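PDB 1HJS: beta-1,4-galactanase from Thielavia heterothallica, which hydrolyses (1->4)-beta-D-galactosidic linkages in type I arabinogalactans, as a family 53 glycoside hydrolase. Local coordinates for residues R45-V50 against F294-A299; D79-D84 against I132-R137; A160-K165 against L203-M208. All blocks are in the same frame, centred on the assembly; numbering follows the deposited sequence.

Contact 1 (R45-V50 against F294-A299); sequences RQRVWV and FYWEPA
Arg-45 and Phe-294 mark the nearest backbone approach of the two segments, with their CA atoms 7.5 Å apart. The strand parts 45-48 and 294-296 run at 55° to each other, and their axes come no closer than 9.4 Å. They are not paired, because strand 4-8 lies between them in the sheet. The contact is therefore made by side chains that reach across the barrel mouth. Deepest, Arg-45 CB packs against Phe-294 CD2 at 3.9 Å. The rest of the Arg-45 chain is extended and carries its guanidinium to the pyrrole side of Trp-296, where NH1 comes 3.5 Å from Trp-296 CD1. The charge itself is met by acids outside the two segments: Asp-8, Asp-79 and Glu-245. Arg-47 works higher up. Its CG sits between the backbone N and the carbonyl carbon (chi1 51°), and from there the straight chain reaches across to Glu-297. NH1 and NH2 of Arg-47 both donate end-on to the single oxygen Glu-297 OE2, each at 2.9 Å, forming a salt bridge. The guanidinium and carboxylate planes are 50° apart, and the bonds are bent. The other carboxylate oxygen, Glu-297 OE1, is held by Ser-11 OG. Glu-297 CG lies over the centre of the Trp-296 ring, while Arg-47 NH1 passes the benzene side of that indole. Water 1 bridges them, accepting from Arg-47 NH1 and from Trp-296 NE1. One water thus joins the two N-H groups and links the indole to the arginine. This is the C-terminal mouth of a (beta/alpha)8 barrel, where charged and aromatic side chains from the strand ends line the active site, here next to the nucleophile Glu-245.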
loop_
_atom_site.group_PDB
_atom_site.type_symbol
_atom_site.label_atom_id
_atom_site.label_comp_id
_atom_site.label_asym_id
_atom_site.label_seq_id
_atom_site.Cartn_x
_atom_site.Cartn_y
_atom_site.Cartn_z
ATOM N N ARG A 45 -1.042 -6.532 2.732
ATOM C CA ARG A 45 -0.813 -5.158 3.149
ATOM C C ARG A 45 -1.974 -4.751 4.055
ATOM O O ARG A 45 -3.125 -5.129 3.808
ATOM C CB ARG A 45 -0.763 -4.271 1.902
ATOM C CG ARG A 45 -0.475 -2.789 2.131
ATOM C CD ARG A 45 -0.417 -2.131 0.758
ATOM N NE ARG A 45 -0.069 -0.712 0.742
ATOM C CZ ARG A 45 -0.952 0.270 0.581
ATOM N NH1 ARG A 45 -2.245 -0.006 0.447
ATOM N NH2 ARG A 45 -0.531 1.526 0.473
ATOM N N GLN A 46 -1.674 -3.981 5.097
ATOM C CA GLN A 46 -2.690 -3.543 6.049
ATOM C C GLN A 46 -2.482 -2.084 6.457
ATOM O O GLN A 46 -1.374 -1.685 6.830
ATOM C CB GLN A 46 -2.640 -4.429 7.302
ATOM C CG GLN A 46 -2.778 -5.915 7.007
ATOM C CD GLN A 46 -2.672 -6.783 8.249
ATOM O OE1 GLN A 46 -2.679 -8.008 8.156
ATOM N NE2 GLN A 46 -2.574 -6.149 9.416
ATOM N N ARG A 47 -3.543 -1.285 6.386
ATOM C CA ARG A 47 -3.438 0.116 6.772
ATOM C C ARG A 47 -3.605 0.246 8.277
ATOM O O ARG A 47 -4.478 -0.384 8.876
ATOM C CB ARG A 47 -4.494 0.970 6.055
ATOM C CG ARG A 47 -5.923 0.449 6.156
ATOM C CD ARG A 47 -6.913 1.414 5.497
ATOM N NE ARG A 47 -8.236 0.812 5.336
ATOM C CZ ARG A 47 -8.575 -0.002 4.339
ATOM N NH1 ARG A 47 -7.694 -0.310 3.397
ATOM N NH2 ARG A 47 -9.791 -0.536 4.300
ATOM N N VAL A 48 -2.756 1.067 8.886
ATOM C CA VAL A 48 -2.812 1.282 10.323
ATOM C C VAL A 48 -3.123 2.739 10.627
ATOM O O VAL A 48 -2.420 3.638 10.175
ATOM C CB VAL A 48 -1.468 0.922 10.996
ATOM C CG1 VAL A 48 -1.551 1.185 12.499
ATOM C CG2 VAL A 48 -1.121 -0.532 10.723
ATOM N N TRP A 49 -4.191 2.965 11.383
ATOM C CA TRP A 49 -4.574 4.310 11.779
ATOM C C TRP A 49 -4.259 4.443 13.267
ATOM O O TRP A 49 -4.276 3.455 14.004
ATOM C CB TRP A 49 -6.060 4.555 11.492
ATOM C CG TRP A 49 -6.371 4.591 10.010
ATOM C CD1 TRP A 49 -5.468 4.561 8.977
ATOM C CD2 TRP A 49 -7.667 4.684 9.403
ATOM N NE1 TRP A 49 -6.126 4.632 7.767
ATOM C CE2 TRP A 49 -7.473 4.708 8.000
ATOM C CE3 TRP A 49 -8.973 4.751 9.907
ATOM C CZ2 TRP A 49 -8.541 4.796 7.095
ATOM C CZ3 TRP A 49 -10.037 4.839 9.003
ATOM C CH2 TRP A 49 -9.811 4.861 7.615
ATOM N N VAL A 50 -3.966 5.663 13.702
ATOM C CA VAL A 50 -3.587 5.911 15.088
ATOM C C VAL A 50 -4.681 5.685 16.127
ATOM O O VAL A 50 -4.565 4.780 16.962
ATOM C CB VAL A 50 -3.013 7.335 15.232
ATOM C CG1 VAL A 50 -2.587 7.588 16.669
ATOM C CG2 VAL A 50 -1.835 7.501 14.280
ATOM N N PHE A 294 1.060 -5.110 -5.234
ATOM C CA PHE A 294 -0.042 -5.340 -4.308
ATOM C C PHE A 294 -1.348 -4.812 -4.881
ATOM O O PHE A 294 -1.451 -3.629 -5.202
ATOM C CB PHE A 294 0.216 -4.649 -2.970
ATOM C CG PHE A 294 1.341 -5.255 -2.175
ATOM C CD1 PHE A 294 2.666 -5.019 -2.526
ATOM C CD2 PHE A 294 1.067 -6.065 -1.077
ATOM C CE1 PHE A 294 3.714 -5.587 -1.790
ATOM C CE2 PHE A 294 2.104 -6.640 -0.331
ATOM C CZ PHE A 294 3.430 -6.399 -0.691
ATOM N N TYR A 295 -2.341 -5.686 -5.005
ATOM C CA TYR A 295 -3.652 -5.284 -5.511
ATOM C C TYR A 295 -4.390 -4.675 -4.322
ATOM O O TYR A 295 -4.342 -5.226 -3.223
ATOM C CB TYR A 295 -4.432 -6.496 -6.024
ATOM C CG TYR A 295 -5.625 -6.107 -6.868
ATOM C CD1 TYR A 295 -5.494 -5.919 -8.243
ATOM C CD2 TYR A 295 -6.867 -5.872 -6.286
ATOM C CE1 TYR A 295 -6.572 -5.505 -9.020
ATOM C CE2 TYR A 295 -7.961 -5.454 -7.058
ATOM C CZ TYR A 295 -7.801 -5.273 -8.421
ATOM O OH TYR A 295 -8.855 -4.847 -9.188
ATOM N N TRP A 296 -5.082 -3.558 -4.520
ATOM C CA TRP A 296 -5.764 -2.932 -3.391
ATOM C C TRP A 296 -7.200 -3.372 -3.128
ATOM O O TRP A 296 -8.082 -3.190 -3.972
ATOM C CB TRP A 296 -5.737 -1.405 -3.527
ATOM C CG TRP A 296 -6.077 -0.703 -2.241
ATOM C CD1 TRP A 296 -5.341 -0.702 -1.090
ATOM C CD2 TRP A 296 -7.252 0.073 -1.964
ATOM N NE1 TRP A 296 -5.982 0.024 -0.114
ATOM C CE2 TRP A 296 -7.158 0.511 -0.623
ATOM C CE3 TRP A 296 -8.376 0.440 -2.717
ATOM C CZ2 TRP A 296 -8.147 1.300 -0.018
ATOM C CZ3 TRP A 296 -9.360 1.221 -2.117
ATOM C CH2 TRP A 296 -9.240 1.642 -0.779
ATOM N N GLU A 297 -7.417 -3.951 -1.946
ATOM C CA GLU A 297 -8.742 -4.377 -1.491
ATOM C C GLU A 297 -9.585 -5.205 -2.466
ATOM O O GLU A 297 -10.724 -4.850 -2.782
ATOM C CB GLU A 297 -9.523 -3.137 -1.051
ATOM C CG GLU A 297 -8.966 -2.491 0.212
ATOM C CD GLU A 297 -9.366 -3.248 1.474
ATOM O OE1 GLU A 297 -9.946 -4.347 1.355
ATOM O OE2 GLU A 297 -9.095 -2.746 2.582
ATOM N N PRO A 298 -9.056 -6.349 -2.915
ATOM C CA PRO A 298 -9.790 -7.202 -3.853
ATOM C C PRO A 298 -11.087 -7.805 -3.307
ATOM O O PRO A 298 -11.983 -8.154 -4.081
ATOM C CB PRO A 298 -8.770 -8.279 -4.200
ATOM C CG PRO A 298 -8.033 -8.446 -2.907
ATOM C CD PRO A 298 -7.813 -7.007 -2.469
ATOM N N ALA A 299 -11.196 -7.907 -1.985
ATOM C CA ALA A 299 -12.368 -8.519 -1.362
ATOM C C ALA A 299 -13.354 -7.576 -0.677
ATOM O O ALA A 299 -14.248 -8.035 0.038
ATOM C CB ALA A 299 -11.911 -9.594 -0.369
HETATM O O HOH W 1 -4.945 0.413 2.727
#

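Contact 2 (D79-D84 against I132-R137); sequences DFHYSD and IGNEIR
Asp-79 OD2 lies 2.6 Å from Asn-134 OD1. Its salt-bridge partner is Arg-45 NH2. The next residue, Phe-80, forms a parallel bridge with Ile-132, their CA atoms 5.7 Å apart. Both side chains leave the sheet on the same face, toward helices 102-122 and 150-165. Phe-80 O comes 3.0 Å from Gly-133 CA. The backbone angles of Gly-133 call for glycine, and a CB would also clash with Ile-136 CG2. His-81 stacks on Asn-134, ring and amide planes 13° apart. Asn-134 CB makes a CH-pi contact over the ring face, 3.6 Å from the centroid of the His-81 ring. Asn-134 has CG anti to its backbone N (chi1 -175°), which lays the amide alongside the imidazole. His-81 NE2 donates a weak bond to Asp-79 OD2, 3.2 Å away, and also meets water 2, which probably donates to Asn-134 OD1. Ala-87 holds both partners of the stack, through His-81 ND1 and Asn-134 ND2. The backbones are joined by water 3, which sits 2.8 Å from both His-81 O and Asn-134 N. Tyr-82 closes the walk. It lies beside Ile-132, which meets the ring at its edge, and Tyr-82 OH is 3.6 Å from Ile-132 CG2. Thr-113 binds the hydroxyl. Asn-134 directly precedes Glu-135, the proton donor, in the Asn-Glu pair just after the fourth barrel strand, as in clan GH-A enzymes. Packed face to face with the His-81 ring and bonded through ND2 to Ala-87 O, the amide of Asn-134 probably has little freedom to rotate.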
loop_
_atom_site.group_PDB
_atom_site.type_symbol
_atom_site.label_atom_id
_atom_site.label_comp_id
_atom_site.label_asym_id
_atom_site.label_seq_id
_atom_site.Cartn_x
_atom_site.Cartn_y
_atom_site.Cartn_z
ATOM N N ASP A 79 1.201 -0.579 6.733
ATOM C CA ASP A 79 1.150 0.741 6.117
ATOM C C ASP A 79 0.656 1.772 7.125
ATOM O O ASP A 79 -0.543 1.913 7.341
ATOM C CB ASP A 79 0.223 0.692 4.894
ATOM C CG ASP A 79 -0.030 2.062 4.277
ATOM O OD1 ASP A 79 0.710 3.020 4.578
ATOM O OD2 ASP A 79 -0.976 2.169 3.468
ATOM N N PHE A 80 1.593 2.473 7.762
ATOM C CA PHE A 80 1.237 3.502 8.733
ATOM C C PHE A 80 0.739 4.738 8.004
ATOM O O PHE A 80 1.478 5.319 7.206
ATOM C CB PHE A 80 2.453 3.922 9.571
ATOM C CG PHE A 80 2.856 2.929 10.618
ATOM C CD1 PHE A 80 1.983 2.587 11.645
ATOM C CD2 PHE A 80 4.130 2.363 10.599
ATOM C CE1 PHE A 80 2.372 1.695 12.647
ATOM C CE2 PHE A 80 4.532 1.464 11.601
ATOM C CZ PHE A 80 3.651 1.134 12.623
ATOM N N HIS A 81 -0.502 5.137 8.265
ATOM C CA HIS A 81 -1.042 6.341 7.643
ATOM C C HIS A 81 -0.708 7.560 8.503
ATOM O O HIS A 81 -0.825 8.700 8.049
ATOM C CB HIS A 81 -2.567 6.248 7.477
ATOM C CG HIS A 81 -2.999 5.444 6.289
ATOM N ND1 HIS A 81 -4.082 5.795 5.510
ATOM C CD2 HIS A 81 -2.498 4.309 5.746
ATOM C CE1 HIS A 81 -4.227 4.910 4.538
ATOM N NE2 HIS A 81 -3.279 3.998 4.659
ATOM N N TYR A 82 -0.279 7.314 9.740
ATOM C CA TYR A 82 0.047 8.392 10.669
ATOM C C TYR A 82 -1.069 9.427 10.677
ATOM O O TYR A 82 -0.838 10.631 10.515
ATOM C CB TYR A 82 1.381 9.052 10.298
ATOM C CG TYR A 82 2.584 8.136 10.457
ATOM C CD1 TYR A 82 2.744 7.359 11.606
ATOM C CD2 TYR A 82 3.583 8.079 9.482
ATOM C CE1 TYR A 82 3.871 6.552 11.783
ATOM C CE2 TYR A 82 4.717 7.273 9.650
ATOM C CZ TYR A 82 4.851 6.516 10.807
ATOM O OH TYR A 82 5.972 5.742 10.999
ATOM N N SER A 83 -2.286 8.928 10.862
ATOM C CA SER A 83 -3.485 9.746 10.913
ATOM C C SER A 83 -4.552 8.882 11.562
ATOM O O SER A 83 -4.372 7.671 11.681
ATOM C CB SER A 83 -3.928 10.139 9.500
ATOM O OG SER A 83 -5.088 10.956 9.546
ATOM N N ASP A 84 -5.652 9.489 11.999
ATOM C CA ASP A 84 -6.728 8.708 12.601
ATOM C C ASP A 84 -7.655 8.243 11.490
ATOM O O ASP A 84 -8.571 7.459 11.728
ATOM C CB ASP A 84 -7.549 9.533 13.594
ATOM C CG ASP A 84 -6.761 9.934 14.821
ATOM O OD1 ASP A 84 -5.901 9.147 15.270
ATOM O OD2 ASP A 84 -7.024 11.033 15.344
ATOM N N ILE A 132 6.443 4.205 6.076
ATOM C CA ILE A 132 6.306 5.308 7.011
ATOM C C ILE A 132 5.497 6.393 6.303
ATOM O O ILE A 132 6.041 7.370 5.779
ATOM C CB ILE A 132 7.693 5.837 7.466
ATOM C CG1 ILE A 132 8.613 6.045 6.262
ATOM C CG2 ILE A 132 8.324 4.838 8.431
ATOM C CD1 ILE A 132 10.004 6.538 6.631
ATOM N N GLY A 133 4.184 6.181 6.286
ATOM C CA GLY A 133 3.269 7.102 5.642
ATOM C C GLY A 133 2.593 6.450 4.443
ATOM O O GLY A 133 3.090 5.463 3.898
ATOM N N ASN A 134 1.456 7.000 4.033
ATOM C CA ASN A 134 0.725 6.482 2.881
ATOM C C ASN A 134 0.557 7.625 1.888
ATOM O O ASN A 134 -0.039 8.653 2.220
ATOM C CB ASN A 134 -0.655 5.966 3.304
ATOM C CG ASN A 134 -1.412 5.315 2.151
ATOM O OD1 ASN A 134 -1.162 4.160 1.799
ATOM N ND2 ASN A 134 -2.329 6.060 1.552
ATOM N N GLU A 135 1.087 7.441 0.680
ATOM C CA GLU A 135 1.018 8.451 -0.381
ATOM C C GLU A 135 1.360 9.839 0.153
ATOM O O GLU A 135 0.562 10.769 0.045
ATOM C CB GLU A 135 -0.378 8.468 -1.017
ATOM C CG GLU A 135 -0.792 7.125 -1.615
ATOM C CD GLU A 135 -2.033 7.223 -2.484
ATOM O OE1 GLU A 135 -2.828 8.160 -2.276
ATOM O OE2 GLU A 135 -2.221 6.357 -3.365
ATOM N N ILE A 136 2.561 9.977 0.707
ATOM C CA ILE A 136 2.983 11.249 1.284
ATOM C C ILE A 136 3.594 12.213 0.271
ATOM O O ILE A 136 4.530 12.954 0.583
ATOM C CB ILE A 136 3.974 11.017 2.449
ATOM C CG1 ILE A 136 5.179 10.197 1.974
ATOM C CG2 ILE A 136 3.264 10.295 3.588
ATOM C CD1 ILE A 136 6.259 10.032 3.045
ATOM N N ARG A 137 3.037 12.210 -0.939
ATOM C CA ARG A 137 3.502 13.069 -2.028
ATOM C C ARG A 137 3.347 14.559 -1.711
ATOM O O ARG A 137 4.061 15.402 -2.264
ATOM C CB ARG A 137 2.724 12.738 -3.297
ATOM C CG ARG A 137 3.208 13.454 -4.537
ATOM C CD ARG A 137 2.046 13.589 -5.506
ATOM N NE ARG A 137 1.246 14.767 -5.216
ATOM C CZ ARG A 137 -0.024 14.924 -5.573
ATOM N NH1 ARG A 137 -0.669 13.967 -6.229
ATOM N NH2 ARG A 137 -0.643 16.062 -5.297
HETATM O O HOH W 2 -3.774 2.699 2.012
HETATM O O HOH W 3 0.676 9.087 5.727
#

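Contact 3 (A160-K165 against L203-M208); sequences AAWGIK and LSDFDM
Lys-165 NZ gives hydrogen bonds to two waters, and both pass the link on to Ser-204 O. Water 4 is 2.7 Å from Lys-165 NZ and donates to Ser-204 O and to Asp-207 OD1. Water 5 is 3.0 Å from Lys-165 NZ and makes a longer bond to Ser-204 O. The ammonium does not touch a carboxylate; the nearest, Asp-205 OD1, is 5.2 Å from Lys-165 NZ. The charges would still favour each other at this range. The extended chain brings Lys-165 CE within 3.3 Å of Asp-205 O. The bend at the last torsion (chi4 -67°) then swings NZ to the two waters. Lower down, Lys-165 CD lies over the centre of the Trp-162 ring. Trp-162 turns its N-H edge to the other segment. NE1 donates to Asp-205 OD1 at 3.0 Å, and the acceptor is met from above the carboxylate plane, 57° out of it. The second oxygen, Asp-205 OD2, accepts from Glu-202 N and is also hydrogen-bonded to His-158 ND1, so the carboxylate is held at both ends. An alanine in place of Trp-162 would probably leave Asp-205 OD1 without its indole donor and the Lys-165 chain without the ring it lies on, free to turn. Ala-161 fills the inner side, its CB 3.6 Å from Asp-205 O. The contact is structural packing away from the annotated sites. It joins the last turns of helix 150-165, the helix after the fourth barrel strand, to the short 3-10 turn that leads into strand 208-212, on the outer layer of a (beta/alpha)8 barrel.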
loop_
_atom_site.group_PDB
_atom_site.type_symbol
_atom_site.label_atom_id
_atom_site.label_comp_id
_atom_site.label_asym_id
_atom_site.label_seq_id
_atom_site.Cartn_x
_atom_site.Cartn_y
_atom_site.Cartn_z
ATOM N N ALA A 160 10.582 8.649 12.100
ATOM C CA ALA A 160 9.750 7.464 11.895
ATOM C C ALA A 160 10.630 6.257 11.581
ATOM O O ALA A 160 10.450 5.178 12.144
ATOM C CB ALA A 160 8.761 7.703 10.752
ATOM N N ALA A 161 11.582 6.444 10.677
ATOM C CA ALA A 161 12.483 5.365 10.295
ATOM C C ALA A 161 13.231 4.825 11.510
ATOM O O ALA A 161 13.332 3.614 11.697
ATOM C CB ALA A 161 13.474 5.851 9.251
ATOM N N TRP A 162 13.755 5.717 12.342
ATOM C CA TRP A 162 14.487 5.260 13.512
ATOM C C TRP A 162 13.596 4.709 14.612
ATOM O O TRP A 162 14.070 4.014 15.504
ATOM C CB TRP A 162 15.414 6.361 14.024
ATOM C CG TRP A 162 16.628 6.420 13.163
ATOM C CD1 TRP A 162 16.779 7.121 11.999
ATOM C CD2 TRP A 162 17.809 5.620 13.303
ATOM N NE1 TRP A 162 17.977 6.798 11.400
ATOM C CE2 TRP A 162 18.627 5.879 12.180
ATOM C CE3 TRP A 162 18.250 4.702 14.266
ATOM C CZ2 TRP A 162 19.864 5.254 11.995
ATOM C CZ3 TRP A 162 19.478 4.079 14.082
ATOM C CH2 TRP A 162 20.271 4.359 12.953
ATOM N N GLY A 163 12.305 5.008 14.543
ATOM C CA GLY A 163 11.384 4.457 15.519
ATOM C C GLY A 163 11.335 2.964 15.231
ATOM O O GLY A 163 11.160 2.142 16.130
ATOM N N ILE A 164 11.500 2.616 13.958
ATOM C CA ILE A 164 11.505 1.220 13.528
ATOM C C ILE A 164 12.855 0.591 13.866
ATOM O O ILE A 164 12.922 -0.483 14.472
ATOM C CB ILE A 164 11.293 1.092 11.999
ATOM C CG1 ILE A 164 9.905 1.612 11.613
ATOM C CG2 ILE A 164 11.456 -0.360 11.567
ATOM C CD1 ILE A 164 8.773 0.852 12.261
ATOM N N LYS A 165 13.927 1.271 13.465
ATOM C CA LYS A 165 15.284 0.790 13.702
ATOM C C LYS A 165 15.628 0.580 15.180
ATOM O O LYS A 165 16.413 -0.310 15.514
ATOM C CB LYS A 165 16.291 1.748 13.061
ATOM C CG LYS A 165 16.227 1.767 11.530
ATOM C CD LYS A 165 17.112 2.860 10.945
ATOM C CE LYS A 165 16.977 2.938 9.433
ATOM N NZ LYS A 165 17.509 1.721 8.742
ATOM N N LEU A 203 19.676 8.314 2.547
ATOM C CA LEU A 203 19.260 7.221 1.682
ATOM C C LEU A 203 19.300 5.907 2.448
ATOM O O LEU A 203 18.486 5.017 2.210
ATOM C CB LEU A 203 20.171 7.113 0.456
ATOM C CG LEU A 203 19.651 7.702 -0.856
ATOM C CD1 LEU A 203 20.615 7.353 -1.973
ATOM C CD2 LEU A 203 18.264 7.153 -1.169
ATOM N N SER A 204 20.253 5.794 3.368
ATOM C CA SER A 204 20.405 4.585 4.167
ATOM C C SER A 204 19.302 4.409 5.208
ATOM O O SER A 204 19.195 3.344 5.817
ATOM C CB SER A 204 21.765 4.584 4.869
ATOM O OG SER A 204 21.860 5.642 5.807
ATOM N N ASP A 205 18.483 5.439 5.413
ATOM C CA ASP A 205 17.411 5.351 6.401
ATOM C C ASP A 205 16.213 4.524 5.943
ATOM O O ASP A 205 15.415 4.088 6.764
ATOM C CB ASP A 205 16.931 6.745 6.828
ATOM C CG ASP A 205 17.942 7.477 7.704
ATOM O OD1 ASP A 205 18.644 6.818 8.503
ATOM O OD2 ASP A 205 18.021 8.722 7.611
ATOM N N PHE A 206 16.065 4.324 4.637
ATOM C CA PHE A 206 14.958 3.508 4.147
ATOM C C PHE A 206 15.435 2.534 3.081
ATOM O O PHE A 206 16.530 2.685 2.535
ATOM C CB PHE A 206 13.785 4.373 3.648
ATOM C CG PHE A 206 14.086 5.193 2.430
ATOM C CD1 PHE A 206 14.927 6.296 2.504
ATOM C CD2 PHE A 206 13.497 4.877 1.208
ATOM C CE1 PHE A 206 15.177 7.078 1.379
ATOM C CE2 PHE A 206 13.738 5.651 0.074
ATOM C CZ PHE A 206 14.580 6.756 0.159
ATOM N N ASP A 207 14.609 1.536 2.782
ATOM C CA ASP A 207 14.997 0.491 1.845
ATOM C C ASP A 207 14.180 0.358 0.569
ATOM O O ASP A 207 14.668 -0.176 -0.430
ATOM C CB ASP A 207 14.959 -0.846 2.584
ATOM C CG ASP A 207 15.614 -0.768 3.947
ATOM O OD1 ASP A 207 16.837 -0.548 3.993
ATOM O OD2 ASP A 207 14.909 -0.915 4.972
ATOM N N MET A 208 12.947 0.839 0.597
ATOM C CA MET A 208 12.077 0.692 -0.557
ATOM C C MET A 208 11.310 1.942 -0.943
ATOM O O MET A 208 11.031 2.806 -0.114
ATOM C CB MET A 208 11.049 -0.408 -0.286
ATOM C CG MET A 208 11.596 -1.712 0.228
ATOM S SD MET A 208 10.219 -2.857 0.565
ATOM C CE MET A 208 9.937 -3.522 -1.078
HETATM O O HOH W 4 17.246 1.359 6.031
HETATM O O HOH W 5 20.422 2.596 8.744
#

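Contacts 1 and 2 are neighbours, their centres 12 Å apart, and meet on the adjacent strands 43-48 and 75-80. Gln-46 O to Asp-79 N and Val-48 N to Asp-79 O, each 2.8 Å, are probable hydrogen bonds between them. Both border the active site. The Arg-45 side chain is about 3 Å from that of the nucleophile Glu-245, the Asn-134 side chain about 4 Å from it, and contact 2 holds the proton donor Glu-135. Contact 3 lies further out, its centre 14 Å from that of contact 2. Ala-160 connects them: its CB is 3.4 Å from Tyr-82 OH. Contacts 1 and 3 do not touch.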